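Local structure of putative major capsid protein (Cafeteriavirus-dependent mavirus, 6G44) at residues 146-158 against 413-425. The protein is the putative major capsid protein of the virophage mavirus, a double jelly-roll protein that probably assembles into the virus shell. Sequence-based numbering, arbitrary orientation.
Sequences SDVDEYNKIKAVS and NKFKEAIFGAGSV. With SO4 (sulfate ion), chain P.
Lys153 crosses Ile419 at a slant on its way to the C-terminal end of helix 411-417. In the conformer described, one of two modelled, its chain is nearly straight as far as CE and bends only at the last torsion (chi4 144°). This brings NZ between two carbonyl oxygens, 2.6 Å from Lys416 O and 2.7 Å from Ala418 O, and it donates to both from above their carbonyl planes. With a second conformer present, these bonds are tentative. On the way, CD of Lys153 packs at 3.9 Å on CG1 of Ile419.

Asn152 lies side by side with Phe420, pointing the same way, with amide and ring planes perpendicular. Its CG sits between the backbone N and the carbonyl carbon (chi1 76°), which turns OD1 back to the loop at Phe420. There OD1 accepts an almost straight N-H from Phe420 N (2.9 Å), though N lies well above the amide plane, not on a lone pair. Backbone N of Asn152 donates to Phe420 O, so side chain and backbone together grip one residue. ND2 lies at the edge of the Phe420 ring and bonds Gln352 OE1 and a water shared with Ala418 O.

CG2 of Ile419 meets CB of Tyr151 at 3.7 Å. Phe420 O lies at the edge of the Tyr151 ring, whose hydroxyl bonds Ser392. Lys155 NZ donates to a sulfate at 2.9 Å (O1). This ion, probably from the crystallisation liquor, is also bound by Asn400, Thr403, and Lys93 and Thr167 of a second subunit.

Together with Asn152 N to Phe420 O, the bond from Ala422 N to Glu150 O makes Tyr151 and Gly421 an isolated antiparallel bridge, a non-hydrogen-bonded pair. Here it ties a loop of the N-terminal half to one of the C-terminal half of the double jelly-roll capsid fold, beside a subunit interface.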
loop_
_atom_site.group_PDB
_atom_site.type_symbol
_atom_site.label_atom_id
_atom_site.label_comp_id
_atom_site.label_asym_id
_atom_site.label_seq_id
_atom_site.Cartn_x
_atom_site.Cartn_y
_atom_site.Cartn_z
ATOM N N SER C 146 6.419 8.532 -11.497
ATOM C CA SER C 146 5.377 7.559 -11.805
ATOM C C SER C 146 3.972 7.971 -11.400
ATOM O O SER C 146 3.028 7.340 -11.843
ATOM C CB SER C 146 5.674 6.192 -11.189
ATOM O OG SER C 146 5.792 6.273 -9.790
ATOM N N ASP C 147 3.824 9.011 -10.597
ATOM C CA ASP C 147 2.500 9.484 -10.209
ATOM C C ASP C 147 1.792 10.057 -11.428
ATOM O O ASP C 147 2.418 10.835 -12.181
ATOM C CB ASP C 147 2.644 10.535 -9.108
ATOM C CG ASP C 147 1.334 11.151 -8.706
ATOM O OD1 ASP C 147 0.953 12.169 -9.338
ATOM O OD2 ASP C 147 0.695 10.644 -7.759
ATOM N N VAL C 148 0.519 9.689 -11.618
ATOM C CA VAL C 148 -0.300 10.113 -12.737
ATOM C C VAL C 148 -1.308 11.145 -12.253
ATOM O O VAL C 148 -1.994 10.930 -11.235
ATOM C CB VAL C 148 -0.980 8.887 -13.386
ATOM C CG1 VAL C 148 -1.996 9.293 -14.423
ATOM C CG2 VAL C 148 0.052 7.941 -13.989
ATOM N N ASP C 149 -1.432 12.247 -12.990
ATOM C CA ASP C 149 -2.322 13.336 -12.595
ATOM C C ASP C 149 -3.781 12.892 -12.568
ATOM O O ASP C 149 -4.288 12.206 -13.471
ATOM C CB ASP C 149 -2.260 14.485 -13.598
ATOM C CG ASP C 149 -0.922 15.189 -13.624
ATOM O OD1 ASP C 149 -0.268 15.284 -12.593
ATOM O OD2 ASP C 149 -0.551 15.687 -14.715
ATOM N N GLU C 150 -4.483 13.297 -11.503
ATOM C CA GLU C 150 -5.904 13.016 -11.380
ATOM C C GLU C 150 -6.776 14.111 -11.947
ATOM O O GLU C 150 -7.889 13.822 -12.396
ATOM C CB GLU C 150 -6.262 12.779 -9.910
ATOM C CG GLU C 150 -5.566 11.564 -9.308
ATOM C CD GLU C 150 -4.177 11.807 -8.728
ATOM O OE1 GLU C 150 -3.691 12.967 -8.777
ATOM O OE2 GLU C 150 -3.585 10.816 -8.221
ATOM N N TYR C 151 -6.301 15.355 -11.862
ATOM C CA TYR C 151 -7.087 16.533 -12.251
ATOM C C TYR C 151 -6.325 17.356 -13.297
ATOM O O TYR C 151 -5.125 17.177 -13.498
ATOM C CB TYR C 151 -7.495 17.368 -11.037
ATOM C CG TYR C 151 -8.137 16.527 -9.964
ATOM C CD1 TYR C 151 -9.429 16.046 -10.104
ATOM C CD2 TYR C 151 -7.430 16.127 -8.849
ATOM C CE1 TYR C 151 -9.983 15.222 -9.149
ATOM C CE2 TYR C 151 -7.977 15.284 -7.892
ATOM C CZ TYR C 151 -9.253 14.831 -8.063
ATOM O OH TYR C 151 -9.771 13.982 -7.101
ATOM N N ASN C 152 -7.030 18.292 -13.919
ATOM C CA ASN C 152 -6.470 19.022 -15.036
ATOM C C ASN C 152 -5.686 20.287 -14.636
ATOM O O ASN C 152 -5.197 20.992 -15.525
ATOM C CB ASN C 152 -7.564 19.331 -16.064
ATOM C CG ASN C 152 -8.487 20.452 -15.640
ATOM O OD1 ASN C 152 -8.605 20.796 -14.470
ATOM N ND2 ASN C 152 -9.193 21.009 -16.627
ATOM N N LYS C 153 -5.582 20.565 -13.338
ATOM C CA LYS C 153 -4.762 21.641 -12.802
ATOM C C LYS C 153 -4.083 21.174 -11.530
ATOM O O LYS C 153 -4.646 20.374 -10.755
ATOM C CB LYS C 153 -5.595 22.853 -12.433
ATOM C CG LYS C 153 -6.291 23.547 -13.579
ATOM C CD LYS C 153 -6.796 24.885 -13.091
ATOM C CE LYS C 153 -7.576 25.644 -14.138
ATOM N NZ LYS C 153 -8.642 26.325 -13.387
ATOM N N ILE C 154 -2.890 21.710 -11.291
ATOM C CA ILE C 154 -2.098 21.421 -10.096
ATOM C C ILE C 154 -1.800 22.742 -9.427
ATOM O O ILE C 154 -1.395 23.699 -10.104
ATOM C CB ILE C 154 -0.770 20.732 -10.485
ATOM C CG1 ILE C 154 -1.033 19.343 -11.053
ATOM C CG2 ILE C 154 0.184 20.673 -9.303
ATOM C CD1 ILE C 154 0.122 18.771 -11.872
ATOM N N LYS C 155 -2.007 22.840 -8.122
ATOM C CA LYS C 155 -1.743 24.078 -7.368
ATOM C C LYS C 155 -1.001 23.768 -6.095
ATOM O O LYS C 155 -1.316 22.789 -5.402
ATOM C CB LYS C 155 -3.046 24.784 -7.016
ATOM C CG LYS C 155 -3.885 25.174 -8.226
ATOM C CD LYS C 155 -5.090 26.052 -7.849
ATOM C CE LYS C 155 -6.047 25.369 -6.877
ATOM N NZ LYS C 155 -7.270 26.208 -6.673
ATOM N N ALA C 156 -0.001 24.585 -5.762
ATOM C CA ALA C 156 0.727 24.418 -4.501
ATOM C C ALA C 156 -0.115 24.622 -3.243
ATOM O O ALA C 156 0.252 24.149 -2.200
ATOM C CB ALA C 156 1.971 25.320 -4.473
ATOM N N VAL C 157 -1.241 25.314 -3.359
ATOM C CA VAL C 157 -2.148 25.446 -2.215
ATOM C C VAL C 157 -2.877 24.149 -1.872
ATOM O O VAL C 157 -3.463 24.051 -0.803
ATOM C CB VAL C 157 -3.182 26.580 -2.388
ATOM C CG1 VAL C 157 -2.466 27.935 -2.477
ATOM C CG2 VAL C 157 -4.113 26.355 -3.566
ATOM N N SER C 158 -2.866 23.177 -2.786
ATOM C CA SER C 158 -3.617 21.919 -2.628
ATOM C C SER C 158 -2.713 20.783 -2.237
ATOM O O SER C 158 -1.560 20.717 -2.650
ATOM C CB SER C 158 -4.259 21.545 -3.968
ATOM O OG SER C 158 -5.020 22.610 -4.496
ATOM N N ASN C 413 -15.133 34.816 -13.301
ATOM C CA ASN C 413 -13.957 34.079 -12.771
ATOM C C ASN C 413 -14.223 32.622 -12.365
ATOM O O ASN C 413 -13.284 31.888 -12.015
ATOM C CB ASN C 413 -13.385 34.792 -11.537
ATOM C CG ASN C 413 -12.708 36.105 -11.875
ATOM O OD1 ASN C 413 -12.217 36.307 -12.990
ATOM N ND2 ASN C 413 -12.667 37.003 -10.901
ATOM N N LYS C 414 -15.487 32.217 -12.362
ATOM C CA LYS C 414 -15.835 30.824 -12.033
ATOM C C LYS C 414 -15.158 29.845 -12.970
ATOM O O LYS C 414 -14.610 28.831 -12.522
ATOM C CB LYS C 414 -17.346 30.602 -12.060
ATOM C CG LYS C 414 -18.068 31.231 -10.882
ATOM C CD LYS C 414 -19.533 30.848 -10.863
ATOM C CE LYS C 414 -20.370 31.676 -9.901
ATOM N NZ LYS C 414 -19.828 31.723 -8.519
ATOM N N PHE C 415 -15.172 30.140 -14.267
ATOM C CA PHE C 415 -14.549 29.268 -15.232
ATOM C C PHE C 415 -13.045 29.133 -14.996
ATOM O O PHE C 415 -12.494 28.013 -14.992
ATOM C CB PHE C 415 -14.777 29.748 -16.667
ATOM C CG PHE C 415 -14.055 28.911 -17.660
ATOM C CD1 PHE C 415 -14.481 27.621 -17.884
ATOM C CD2 PHE C 415 -12.892 29.346 -18.286
ATOM C CE1 PHE C 415 -13.817 26.798 -18.757
ATOM C CE2 PHE C 415 -12.210 28.521 -19.167
ATOM C CZ PHE C 415 -12.675 27.239 -19.403
ATOM N N LYS C 416 -12.373 30.274 -14.808
ATOM C CA LYS C 416 -10.914 30.296 -14.626
ATOM C C LYS C 416 -10.474 29.441 -13.428
ATOM O O LYS C 416 -9.389 28.858 -13.454
ATOM C CB LYS C 416 -10.435 31.748 -14.453
ATOM C CG LYS C 416 -8.930 31.938 -14.323
ATOM C CD LYS C 416 -8.522 33.417 -14.398
ATOM C CE LYS C 416 -9.126 34.279 -13.289
ATOM N NZ LYS C 416 -8.827 33.784 -11.912
ATOM N N GLU C 417 -11.303 29.388 -12.396
ATOM C CA GLU C 417 -10.970 28.660 -11.170
ATOM C C GLU C 417 -11.418 27.202 -11.165
ATOM O O GLU C 417 -10.978 26.455 -10.295
ATOM C CB GLU C 417 -11.541 29.393 -9.967
ATOM C CG GLU C 417 -10.889 30.777 -9.819
ATOM C CD GLU C 417 -11.294 31.527 -8.577
ATOM O OE1 GLU C 417 -11.683 30.884 -7.581
ATOM O OE2 GLU C 417 -11.216 32.778 -8.604
ATOM N N ALA C 418 -12.253 26.801 -12.116
ATOM C CA ALA C 418 -12.791 25.435 -12.117
ATOM C C ALA C 418 -11.687 24.438 -12.458
ATOM O O ALA C 418 -10.829 24.681 -13.334
ATOM C CB ALA C 418 -13.911 25.312 -13.123
ATOM N N ILE C 419 -11.735 23.306 -11.763
ATOM C CA ILE C 419 -10.842 22.173 -11.983
ATOM C C ILE C 419 -11.677 20.948 -12.294
ATOM O O ILE C 419 -12.684 20.710 -11.622
ATOM C CB ILE C 419 -9.979 21.922 -10.740
ATOM C CG1 ILE C 419 -9.075 23.130 -10.493
ATOM C CG2 ILE C 419 -9.102 20.670 -10.926
ATOM C CD1 ILE C 419 -8.355 23.125 -9.189
ATOM N N PHE C 420 -11.227 20.175 -13.274
ATOM C CA PHE C 420 -11.908 18.957 -13.740
ATOM C C PHE C 420 -11.043 17.734 -13.617
ATOM O O PHE C 420 -9.801 17.815 -13.629
ATOM C CB PHE C 420 -12.400 19.111 -15.184
ATOM C CG PHE C 420 -13.410 20.206 -15.335
ATOM C CD1 PHE C 420 -13.009 21.522 -15.555
ATOM C CD2 PHE C 420 -14.759 19.928 -15.239
ATOM C CE1 PHE C 420 -13.946 22.534 -15.641
ATOM C CE2 PHE C 420 -15.702 20.941 -15.323
ATOM C CZ PHE C 420 -15.293 22.239 -15.531
ATOM N N GLY C 421 -11.691 16.582 -13.513
ATOM C CA GLY C 421 -10.948 15.336 -13.642
ATOM C C GLY C 421 -10.201 15.284 -14.958
ATOM O O GLY C 421 -10.653 15.838 -15.978
ATOM N N ALA C 422 -9.063 14.596 -14.966
ATOM C CA ALA C 422 -8.253 14.525 -16.183
ATOM C C ALA C 422 -8.990 13.841 -17.324
ATOM O O ALA C 422 -8.701 14.102 -18.494
ATOM C CB ALA C 422 -6.935 13.818 -15.926
ATOM N N GLY C 423 -9.912 12.945 -16.989
ATOM C CA GLY C 423 -10.778 12.302 -17.978
ATOM C C GLY C 423 -10.499 10.817 -18.141
ATOM O O GLY C 423 -9.746 10.229 -17.375
ATOM N N SER C 424 -11.164 10.206 -19.127
ATOM C CA SER C 424 -11.351 8.749 -19.172
ATOM C C SER C 424 -10.400 7.990 -20.073
ATOM O O SER C 424 -10.071 8.436 -21.175
ATOM C CB SER C 424 -12.759 8.399 -19.642
ATOM O OG SER C 424 -13.757 9.189 -19.038
ATOM N N VAL C 425 -10.037 6.795 -19.631
ATOM C CA VAL C 425 -9.564 5.746 -20.541
ATOM C C VAL C 425 -10.362 4.505 -20.222
ATOM O O VAL C 425 -10.408 4.084 -19.067
ATOM C CB VAL C 425 -8.059 5.437 -20.391
ATOM C CG1 VAL C 425 -7.629 4.343 -21.351
ATOM C CG2 VAL C 425 -7.244 6.704 -20.651
HETATM S S SO4 P . -9.482 23.915 -4.960
HETATM O O1 SO4 P . -9.758 24.831 -6.082
HETATM O O2 SO4 P . -10.696 23.754 -4.113
HETATM O O3 SO4 P . -9.031 22.580 -5.436
HETATM O O4 SO4 P . -8.359 24.544 -4.199
HETATM O O HOH W 1 -10.140 23.700 -15.916
HETATM O O HOH W 2 -8.456 26.893 -9.110
#